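Local coordinates for putrescine aminotransferase (Halomonas elongata DSM 2581, PDB 6GWI), which probably transfers amino groups from amines such as putrescine to oxo acceptors, as a pyridoxal-5'-phosphate-dependent aminotransferase of class III, at residues Ile144-Ala149 / Ala178-Pro183; Glu215-Phe220 / Tyr249-Val254; Asn408-Arg413 / Glu437-Ala442; Asn47-Gly52 / Leu404-Gly409. One frame throughout, in Å; residues are numbered along the deposited sequence.

Following the chain from the N terminus, the strand of Asn47-Gly52 comes first, but its partner, Leu404-Gly409, arrives some 350 residues later, so interaction 4 closes the longest loop. Nested inside it, in series, are interactions 1 and 2. Each closes a loop of 28 residues, and both belong to one parallel sheet, in which strands 142-146 and 217-222 are neighbours; a probable hydrogen bond from Ile144 N to Ala219 O joins them. Interaction 3 begins on Asn408 and Gly409, where interaction 4 ends, and closes a loop of 23 residues against helix 429-450. Interactions 3 and 4 thus form one cluster, its centres about 43-44 Å from that of interaction 2, across the chain's centre.

Interaction 1. Residues Ile144-Ala149 / Ala178-Pro183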
# COMPACT_ATOMS: atom_id res chain seq x y z
N ILE B 144 3.86 -16.92 -14.06
CA ILE B 144 3.65 -16.55 -15.45
C ILE B 144 2.55 -15.49 -15.50
O ILE B 144 1.40 -15.75 -15.14
CB ILE B 144 3.28 -17.75 -16.33
CG1 ILE B 144 4.39 -18.80 -16.29
CG2 ILE B 144 3.01 -17.29 -17.75
CD1 ILE B 144 3.98 -20.14 -16.85
N GLY B 145 2.93 -14.28 -15.92
CA GLY B 145 1.98 -13.25 -16.28
C GLY B 145 1.92 -13.05 -17.78
O GLY B 145 2.43 -13.85 -18.57
N ARG B 146 1.30 -11.95 -18.17
CA ARG B 146 1.14 -11.62 -19.58
C ARG B 146 1.73 -10.26 -19.88
O ARG B 146 1.72 -9.35 -19.04
CB ARG B 146 -0.34 -11.65 -19.99
CG ARG B 146 -1.00 -13.01 -19.76
CD ARG B 146 -2.45 -13.04 -20.21
NE ARG B 146 -3.26 -12.00 -19.58
CZ ARG B 146 -4.58 -11.92 -19.67
NH1 ARG B 146 -5.26 -12.82 -20.36
NH2 ARG B 146 -5.23 -10.94 -19.06
N GLU B 147 2.26 -10.13 -21.09
CA GLU B 147 2.68 -8.84 -21.60
C GLU B 147 1.50 -7.88 -21.61
O GLU B 147 0.36 -8.26 -21.87
CB GLU B 147 3.28 -8.99 -22.99
CG GLU B 147 4.68 -9.61 -22.98
CD GLU B 147 5.72 -8.67 -22.38
OE1 GLU B 147 5.45 -7.45 -22.31
OE2 GLU B 147 6.82 -9.14 -22.01
N ASN B 148 1.78 -6.61 -21.28
CA ASN B 148 0.78 -5.55 -21.20
C ASN B 148 -0.23 -5.78 -20.07
O ASN B 148 -1.30 -5.17 -20.06
CB ASN B 148 0.04 -5.37 -22.53
CG ASN B 148 -0.69 -4.05 -22.60
OD1 ASN B 148 -0.21 -3.03 -22.11
ND2 ASN B 148 -1.87 -4.06 -23.21
N ALA B 149 0.08 -6.67 -19.13
CA ALA B 149 -0.72 -6.79 -17.93
C ALA B 149 -0.31 -5.71 -16.93
O ALA B 149 0.81 -5.19 -16.95
CB ALA B 149 -0.55 -8.16 -17.29
N ALA B 178 7.81 -14.81 -15.54
CA ALA B 178 7.79 -14.88 -17.00
C ALA B 178 6.53 -14.22 -17.54
O ALA B 178 5.58 -13.96 -16.80
CB ALA B 178 7.88 -16.33 -17.48
N HIS B 179 6.55 -13.92 -18.83
CA HIS B 179 5.44 -13.23 -19.48
C HIS B 179 5.13 -13.83 -20.84
O HIS B 179 6.03 -14.01 -21.66
CB HIS B 179 5.74 -11.73 -19.61
CG HIS B 179 5.86 -11.04 -18.30
ND1 HIS B 179 7.06 -10.88 -17.64
CD2 HIS B 179 4.91 -10.48 -17.50
CE1 HIS B 179 6.85 -10.25 -16.50
NE2 HIS B 179 5.56 -9.99 -16.39
N ILE B 180 3.86 -14.16 -21.05
CA ILE B 180 3.38 -14.68 -22.32
C ILE B 180 2.58 -13.60 -23.03
O ILE B 180 2.28 -12.54 -22.47
CB ILE B 180 2.54 -15.97 -22.15
CG1 ILE B 180 1.29 -15.67 -21.32
CG2 ILE B 180 3.38 -17.05 -21.49
CD1 ILE B 180 0.36 -16.84 -21.15
N ARG B 181 2.22 -13.87 -24.28
CA ARG B 181 1.52 -12.91 -25.11
C ARG B 181 0.11 -12.65 -24.57
O ARG B 181 -0.48 -13.48 -23.87
CB ARG B 181 1.44 -13.41 -26.55
CG ARG B 181 0.64 -14.69 -26.70
CD ARG B 181 0.77 -15.28 -28.10
NE ARG B 181 0.37 -14.34 -29.14
CZ ARG B 181 0.47 -14.60 -30.44
NH1 ARG B 181 0.95 -15.76 -30.86
NH2 ARG B 181 0.08 -13.69 -31.33
N GLN B 182 -0.44 -11.46 -24.93
CA GLN B 182 -1.75 -11.03 -24.45
C GLN B 182 -2.84 -11.35 -25.47
O GLN B 182 -2.60 -11.28 -26.68
CB GLN B 182 -1.74 -9.52 -24.17
CG GLN B 182 -1.34 -8.68 -25.37
CD GLN B 182 -1.60 -7.20 -25.17
OE1 GLN B 182 -2.35 -6.80 -24.28
NE2 GLN B 182 -1.01 -6.38 -26.03
N PRO B 183 -4.05 -11.68 -25.02
CA PRO B 183 -5.14 -12.00 -25.97
C PRO B 183 -5.79 -10.75 -26.56
O PRO B 183 -7.01 -10.54 -26.46
CB PRO B 183 -6.10 -12.82 -25.11
CG PRO B 183 -5.93 -12.27 -23.73
CD PRO B 183 -4.47 -11.90 -23.61
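With CG1 of Ile180 set between its backbone N and carbonyl carbon (chi1 62°), its CG2 is left anti to the carbonyl carbon and meets CG2 of Ile144 at 3.8 Å, the two side chains crossing at about a right angle, while Ile180 CG1 lies against CG of Arg146. Gln182 adopts a similar first torsion (chi1 56°) and then runs extended, which carries its amide to Asn148: Asn148 ND2 donates to Gln182 OE1 over 3.0 Å. The acceptor lies in the Asn148 amide plane, though the two amides stand 80° apart. Asn148 ND2 also bonds Gly229 O, and Gln182 NE2 bonds Glu188. Strand 177-180 lies beside strand 142-146 in the parallel sheet of the large domain, as in other fold type I enzymes; Gly145 N bonds Ala178 O and Glu147 N bonds Ile180 O, both at 2.8 Å. Gly145, without a side chain, lets the His179 ring settle close, His179 CD2 edge-on to Arg146 O at 3.7 Å. A type II turn from Arg146 to Ala149, with Asn148 tolerating the positive phi, then leads into Tyr150-Gly152 of the cofactor pocket. Pro183 CD covers one face of the Arg146 guanidinium, 3.5 Å from Arg146 NH1, which hydrogen-bonds Tyr238 OH.

Interaction 2. Residues Glu215-Phe220 / Tyr249-Val254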
# COMPACT_ATOMS: atom_id res chain seq x y z
N GLU B 215 7.41 -28.39 -13.05
CA GLU B 215 7.89 -28.55 -11.69
C GLU B 215 8.51 -27.27 -11.14
O GLU B 215 8.76 -27.20 -9.93
CB GLU B 215 8.90 -29.70 -11.61
CG GLU B 215 10.28 -29.42 -12.20
CD GLU B 215 10.28 -29.31 -13.71
OE1 GLU B 215 11.20 -28.67 -14.26
OE2 GLU B 215 9.36 -29.87 -14.35
N LYS B 216 8.80 -26.29 -11.99
CA LYS B 216 9.35 -25.01 -11.56
C LYS B 216 8.32 -23.88 -11.58
O LYS B 216 8.65 -22.76 -11.21
CB LYS B 216 10.54 -24.63 -12.44
CG LYS B 216 11.74 -25.57 -12.30
CD LYS B 216 12.89 -25.15 -13.20
CE LYS B 216 14.09 -26.06 -13.03
NZ LYS B 216 15.21 -25.67 -13.93
N VAL B 217 7.09 -24.15 -12.03
CA VAL B 217 6.07 -23.12 -12.18
C VAL B 217 5.13 -23.16 -10.98
O VAL B 217 4.61 -24.22 -10.62
CB VAL B 217 5.28 -23.29 -13.49
CG1 VAL B 217 4.14 -22.28 -13.58
CG2 VAL B 217 6.21 -23.14 -14.70
N ALA B 218 4.93 -21.99 -10.36
CA ALA B 218 4.08 -21.85 -9.19
C ALA B 218 2.68 -21.36 -9.51
O ALA B 218 1.71 -21.80 -8.88
CB ALA B 218 4.73 -20.88 -8.19
N ALA B 219 2.53 -20.46 -10.49
CA ALA B 219 1.23 -19.84 -10.69
C ALA B 219 1.17 -19.12 -12.03
O ALA B 219 2.19 -18.71 -12.59
CB ALA B 219 0.91 -18.84 -9.56
N PHE B 220 -0.06 -18.97 -12.51
CA PHE B 220 -0.41 -18.11 -13.64
C PHE B 220 -1.28 -16.98 -13.11
O PHE B 220 -2.26 -17.23 -12.39
CB PHE B 220 -1.13 -18.91 -14.72
CG PHE B 220 -1.73 -18.06 -15.82
CD1 PHE B 220 -0.93 -17.29 -16.65
CD2 PHE B 220 -3.10 -18.08 -16.04
CE1 PHE B 220 -1.50 -16.53 -17.67
CE2 PHE B 220 -3.66 -17.32 -17.05
CZ PHE B 220 -2.86 -16.55 -17.87
N TYR B 249 -1.85 -29.18 -15.59
CA TYR B 249 -0.68 -28.88 -14.79
C TYR B 249 -1.09 -28.45 -13.39
O TYR B 249 -2.16 -27.86 -13.20
CB TYR B 249 0.17 -27.79 -15.46
CG TYR B 249 0.56 -28.16 -16.87
CD1 TYR B 249 1.59 -29.05 -17.11
CD2 TYR B 249 -0.13 -27.64 -17.96
CE1 TYR B 249 1.94 -29.40 -18.40
CE2 TYR B 249 0.22 -27.99 -19.25
CZ TYR B 249 1.25 -28.87 -19.47
OH TYR B 249 1.60 -29.22 -20.75
N ASP B 250 -0.24 -28.75 -12.41
CA ASP B 250 -0.50 -28.42 -11.01
C ASP B 250 0.06 -27.03 -10.74
O ASP B 250 1.17 -26.84 -10.24
CB ASP B 250 0.11 -29.48 -10.09
CG ASP B 250 -0.35 -29.34 -8.65
OD1 ASP B 250 -1.32 -28.59 -8.41
OD2 ASP B 250 0.25 -29.98 -7.77
N ILE B 251 -0.75 -26.03 -11.07
CA ILE B 251 -0.36 -24.62 -11.00
C ILE B 251 -1.51 -23.82 -10.41
O ILE B 251 -2.68 -24.12 -10.66
CB ILE B 251 0.00 -24.12 -12.42
CG1 ILE B 251 0.38 -22.64 -12.41
CG2 ILE B 251 -1.17 -24.39 -13.37
CD1 ILE B 251 0.67 -22.08 -13.80
N LEU B 252 -1.18 -22.81 -9.61
CA LEU B 252 -2.20 -21.96 -9.03
C LEU B 252 -2.68 -20.93 -10.04
O LEU B 252 -1.90 -20.44 -10.87
CB LEU B 252 -1.67 -21.25 -7.78
CG LEU B 252 -1.24 -22.14 -6.61
CD1 LEU B 252 -0.61 -21.29 -5.53
CD2 LEU B 252 -2.42 -22.91 -6.05
N LEU B 253 -3.95 -20.57 -9.94
CA LEU B 253 -4.54 -19.52 -10.76
C LEU B 253 -4.78 -18.30 -9.89
O LEU B 253 -5.49 -18.38 -8.89
CB LEU B 253 -5.86 -19.99 -11.40
CG LEU B 253 -6.64 -18.92 -12.16
CD1 LEU B 253 -5.85 -18.37 -13.32
CD2 LEU B 253 -7.96 -19.49 -12.66
N VAL B 254 -4.19 -17.18 -10.29
CA VAL B 254 -4.43 -15.89 -9.64
C VAL B 254 -5.20 -15.03 -10.64
O VAL B 254 -4.67 -14.65 -11.69
CB VAL B 254 -3.13 -15.20 -9.22
CG1 VAL B 254 -3.44 -13.88 -8.51
CG2 VAL B 254 -2.31 -16.12 -8.32
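Ile251 reaches across to Ala219 and Phe220 with a fully extended side chain, CG1 anti to the backbone N (chi1 178°) and CD1 continuing straight on. Its CG1 therefore rests on Ala219 CA at 3.4 Å, and its CD1 slides in between two neighbours, 3.5 Å from Val217 CG1 and 3.8 Å from Phe220 CB. The Val217 pair is tighter than usual van der Waals contact. The unbranched tip of Ile251 suits this place, being slim enough to pass alongside the backbone. Phe220 likewise holds CG anti to its backbone N (chi1 170°), as does Leu253, and since the two are bridged on one face of parallel strands their side chains run side by side, with Phe220 CD2 3.9 Å from Leu253 CD1. On the other face Ala219 CB lies 4.0 Å from Leu252 CB, as the register of the bridge sets it, alanine adding nothing beyond that methyl. Helix 117-134 covers that face at Leu252, whereas Leu246 of helix 238-248 packs on Leu253. Between the faces, Leu252 N bonds Ala218 O, Phe220 N bonds Leu252 O at 2.9 Å, and Val254 N bonds Phe220 O. Ala218 O also accepts from Trp132 NE1. Strand 217-222, helix 238-248 and strand 252-255 make a beta-alpha-beta crossover, and the second strand leads directly to Asp256 in the pyridoxal-5'-phosphate pocket, an arrangement characteristic of fold type I aminotransferases.

Interaction 3. Residues Asn408-Arg413 / Glu437-Ala442; sequences NGLVMR and ELARRA
Leu438 stands on helix 429-450 beneath the turn of Asn408 and Gly409, a Schellman motif in which the glycine's positive phi ends helix 397-407. Its two methyls lie against the turn's carbonyls: CD2 approaches Asn408 O at 3.1 Å, a short contact, and CD1 lies 3.6 Å from Gly409 O. Leu410 comes next along the loop and crosses Leu438 at a slant, its CB 4.0 Å from Leu438 CD1, while Leu410 CD2 reaches over the helix backbone to Ala439 N. Both leucines are buried, and their branched ends meet between loop and helix. On the exposed flank Asn408 meets the aliphatic part of Arg441, with Asn408 OD1 3.1 Å from Arg441 CD. The amide and guanidinium planes are 67° apart, and what touches the oxygen is methylene rather than an N-H. The other branch of the amide turns to the helix as well, where Asn408 ND2 bonds Glu445 OE1. Farther on, Val411 packs on Phe86 of the second subunit. Met412 points back to the helix instead, CG anti to its backbone N (chi1 173°) and the chain bent at its last torsion, and this flexible thioether tip presses on the small Ala439, Met412 CE lying only 3.5 Å from Ala439 CB.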
# COMPACT_ATOMS: atom_id res chain seq x y z
N ASN B 408 -14.29 18.97 -24.16
CA ASN B 408 -15.73 18.93 -24.38
C ASN B 408 -16.51 18.49 -23.15
O ASN B 408 -17.74 18.41 -23.21
CB ASN B 408 -16.07 17.98 -25.55
CG ASN B 408 -15.94 18.65 -26.91
OD1 ASN B 408 -16.82 19.39 -27.34
ND2 ASN B 408 -14.84 18.36 -27.60
N GLY B 409 -15.84 18.22 -22.04
CA GLY B 409 -16.50 17.84 -20.82
C GLY B 409 -16.64 16.36 -20.55
O GLY B 409 -17.61 15.95 -19.90
N LEU B 410 -15.71 15.54 -21.03
CA LEU B 410 -15.76 14.10 -20.80
C LEU B 410 -14.37 13.58 -20.47
O LEU B 410 -13.41 13.85 -21.20
CB LEU B 410 -16.32 13.35 -22.01
CG LEU B 410 -16.29 11.82 -21.94
CD1 LEU B 410 -17.16 11.31 -20.81
CD2 LEU B 410 -16.72 11.22 -23.27
N VAL B 411 -14.26 12.82 -19.38
CA VAL B 411 -13.06 12.06 -19.09
C VAL B 411 -13.15 10.73 -19.84
O VAL B 411 -13.95 9.85 -19.47
CB VAL B 411 -12.86 11.83 -17.59
CG1 VAL B 411 -11.59 11.02 -17.34
CG2 VAL B 411 -12.80 13.16 -16.85
N MET B 412 -12.34 10.58 -20.88
CA MET B 412 -12.16 9.30 -21.57
C MET B 412 -10.68 9.17 -21.89
O MET B 412 -10.12 10.01 -22.60
CB MET B 412 -13.02 9.24 -22.83
CG MET B 412 -12.79 8.03 -23.72
SD MET B 412 -14.23 7.73 -24.76
CE MET B 412 -14.40 9.32 -25.55
N ARG B 413 -10.05 8.13 -21.35
CA ARG B 413 -8.60 8.01 -21.39
C ARG B 413 -8.13 7.31 -22.66
O ARG B 413 -8.90 6.68 -23.39
CB ARG B 413 -8.08 7.27 -20.17
CG ARG B 413 -8.36 7.98 -18.85
CD ARG B 413 -7.79 9.40 -18.80
NE ARG B 413 -6.33 9.44 -18.73
CZ ARG B 413 -5.61 10.56 -18.76
NH1 ARG B 413 -6.22 11.73 -18.86
NH2 ARG B 413 -4.29 10.51 -18.68
N GLU B 437 -22.40 11.12 -27.03
CA GLU B 437 -22.46 12.35 -27.83
C GLU B 437 -21.17 13.15 -27.69
O GLU B 437 -20.62 13.63 -28.69
CB GLU B 437 -23.66 13.19 -27.40
CG GLU B 437 -25.01 12.53 -27.67
CD GLU B 437 -26.16 13.24 -26.98
OE1 GLU B 437 -25.96 14.38 -26.51
OE2 GLU B 437 -27.26 12.66 -26.91
N LEU B 438 -20.68 13.32 -26.46
CA LEU B 438 -19.44 14.05 -26.26
C LEU B 438 -18.27 13.32 -26.90
O LEU B 438 -17.37 13.94 -27.47
CB LEU B 438 -19.18 14.26 -24.77
CG LEU B 438 -20.12 15.20 -24.02
CD1 LEU B 438 -19.89 15.10 -22.53
CD2 LEU B 438 -19.92 16.63 -24.50
N ALA B 439 -18.27 11.98 -26.81
CA ALA B 439 -17.24 11.20 -27.48
C ALA B 439 -17.23 11.47 -28.98
O ALA B 439 -16.17 11.72 -29.57
CB ALA B 439 -17.46 9.71 -27.20
N ARG B 440 -18.41 11.44 -29.60
CA ARG B 440 -18.48 11.64 -31.05
C ARG B 440 -17.99 13.03 -31.43
O ARG B 440 -17.28 13.20 -32.43
CB ARG B 440 -19.91 11.44 -31.53
CG ARG B 440 -20.07 11.46 -33.04
CD ARG B 440 -21.52 11.28 -33.46
NE ARG B 440 -22.10 10.04 -32.96
CZ ARG B 440 -22.07 8.86 -33.59
NH1 ARG B 440 -21.46 8.74 -34.77
NH2 ARG B 440 -22.64 7.81 -33.03
N ARG B 441 -18.36 14.04 -30.64
CA ARG B 441 -17.89 15.40 -30.89
C ARG B 441 -16.37 15.46 -30.86
O ARG B 441 -15.75 16.08 -31.73
CB ARG B 441 -18.50 16.35 -29.87
CG ARG B 441 -18.30 17.83 -30.17
CD ARG B 441 -19.19 18.68 -29.26
NE ARG B 441 -20.60 18.29 -29.36
CZ ARG B 441 -21.52 18.56 -28.44
NH1 ARG B 441 -21.20 19.22 -27.33
NH2 ARG B 441 -22.77 18.16 -28.62
N ALA B 442 -15.75 14.82 -29.87
CA ALA B 442 -14.29 14.80 -29.79
C ALA B 442 -13.70 13.99 -30.94
O ALA B 442 -12.65 14.36 -31.48
CB ALA B 442 -13.85 14.22 -28.44

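Interaction 4. Residues Asn47-Gly52 / Leu404-Gly409; sequences NRILDG and LCFANG
Phe406 and Gly409, at the end of helix 397-407, meet Ile49 and Leu50 of strand 48-50, joining the small antiparallel sheet near the N terminus to the C-terminal part of the chain. Leu404 O takes two bonds from Asn408, one from the backbone N and one from ND2 at 2.9 Å, reaching it from opposite faces of the carbonyl plane. Phe406 follows with CG anti to its backbone N (chi1 -176°), which carries the ring over to Ile49, whose CD1 touches CE2 and CZ of Phe406, both at 4.1 Å. The same ring makes a cation-pi contact with Arg31. Asn408 suits the helix end because its short amide can fold back on the last turn, and Gly409 then leaves the helix in a Schellman motif with phi 95°, readily accessible to glycine, while Gly409 N bonds Phe406 O at 3.0 Å. Ile49 CG2 rests on the glycine's peptide group, 3.6 Å from Gly409 C, where no side chain intervenes. Gly409 O accepts Leu50 N at 2.9 Å, the donor standing 44° above the carbonyl plane. Leu50 O in turn takes Val411 N. One backbone bond and a small apolar patch suggest a junction set mainly by main-chain shape, the glycine leaving its carbonyl accessible to Leu50 N.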
# COMPACT_ATOMS: atom_id res chain seq x y z
N ASN B 47 -15.26 24.24 -14.42
CA ASN B 47 -15.75 23.31 -15.44
C ASN B 47 -16.38 22.09 -14.78
O ASN B 47 -15.87 21.56 -13.79
CB ASN B 47 -14.61 22.87 -16.35
CG ASN B 47 -13.99 24.03 -17.10
OD1 ASN B 47 -14.64 24.68 -17.91
ND2 ASN B 47 -12.71 24.29 -16.84
N ARG B 48 -17.51 21.66 -15.34
CA ARG B 48 -18.14 20.40 -14.97
C ARG B 48 -17.81 19.36 -16.03
O ARG B 48 -18.01 19.62 -17.23
CB ARG B 48 -19.65 20.57 -14.82
CG ARG B 48 -20.34 19.41 -14.12
CD ARG B 48 -21.82 19.70 -13.85
NE ARG B 48 -22.69 19.19 -14.90
CZ ARG B 48 -23.73 18.38 -14.69
NH1 ARG B 48 -24.06 17.98 -13.47
NH2 ARG B 48 -24.46 17.96 -15.72
N ILE B 49 -17.30 18.21 -15.61
CA ILE B 49 -16.84 17.17 -16.52
C ILE B 49 -17.50 15.85 -16.16
O ILE B 49 -17.51 15.46 -14.99
CB ILE B 49 -15.30 17.03 -16.48
CG1 ILE B 49 -14.63 18.37 -16.75
CG2 ILE B 49 -14.83 16.00 -17.48
CD1 ILE B 49 -13.96 18.98 -15.54
N LEU B 50 -18.04 15.16 -17.17
CA LEU B 50 -18.58 13.82 -16.97
C LEU B 50 -17.43 12.84 -16.78
O LEU B 50 -16.63 12.63 -17.70
CB LEU B 50 -19.45 13.42 -18.16
CG LEU B 50 -20.47 12.30 -17.99
CD1 LEU B 50 -21.33 12.16 -19.24
CD2 LEU B 50 -19.81 10.96 -17.67
N ASP B 51 -17.33 12.24 -15.59
CA ASP B 51 -16.22 11.35 -15.25
C ASP B 51 -16.48 9.96 -15.81
O ASP B 51 -17.01 9.08 -15.13
CB ASP B 51 -16.00 11.30 -13.74
CG ASP B 51 -14.75 10.53 -13.35
OD1 ASP B 51 -14.01 10.07 -14.25
OD2 ASP B 51 -14.50 10.36 -12.13
N GLY B 52 -16.10 9.76 -17.07
CA GLY B 52 -16.23 8.47 -17.71
C GLY B 52 -15.29 7.39 -17.20
O GLY B 52 -15.39 6.25 -17.67
N LEU B 404 -9.24 16.37 -26.32
CA LEU B 404 -10.44 16.97 -26.88
C LEU B 404 -11.69 16.52 -26.14
O LEU B 404 -12.66 17.28 -26.04
CB LEU B 404 -10.55 16.65 -28.37
CG LEU B 404 -9.58 17.40 -29.28
CD1 LEU B 404 -9.68 16.88 -30.71
CD2 LEU B 404 -9.84 18.91 -29.25
N CYS B 405 -11.71 15.28 -25.64
CA CYS B 405 -12.82 14.83 -24.81
C CYS B 405 -12.92 15.67 -23.54
O CYS B 405 -14.00 16.16 -23.19
CB CYS B 405 -12.66 13.35 -24.47
SG CYS B 405 -13.14 12.26 -25.82
N PHE B 406 -11.79 15.85 -22.85
CA PHE B 406 -11.80 16.64 -21.63
C PHE B 406 -12.25 18.07 -21.92
O PHE B 406 -13.03 18.65 -21.15
CB PHE B 406 -10.40 16.63 -21.00
CG PHE B 406 -10.33 17.34 -19.68
CD1 PHE B 406 -9.93 18.67 -19.61
CD2 PHE B 406 -10.68 16.69 -18.51
CE1 PHE B 406 -9.87 19.32 -18.40
CE2 PHE B 406 -10.62 17.34 -17.30
CZ PHE B 406 -10.22 18.66 -17.24
N ALA B 407 -11.77 18.64 -23.03
CA ALA B 407 -12.19 19.99 -23.42
C ALA B 407 -13.68 20.06 -23.69
O ALA B 407 -14.30 21.12 -23.49
CB ALA B 407 -11.40 20.44 -24.65
N ASN B 408 -14.29 18.97 -24.16
CA ASN B 408 -15.73 18.93 -24.38
C ASN B 408 -16.51 18.49 -23.15
O ASN B 408 -17.74 18.41 -23.21
CB ASN B 408 -16.07 17.98 -25.55
CG ASN B 408 -15.94 18.65 -26.91
OD1 ASN B 408 -16.82 19.39 -27.34
ND2 ASN B 408 -14.84 18.36 -27.60
N GLY B 409 -15.84 18.22 -22.04
CA GLY B 409 -16.50 17.84 -20.82
C GLY B 409 -16.64 16.36 -20.55
O GLY B 409 -17.61 15.95 -19.90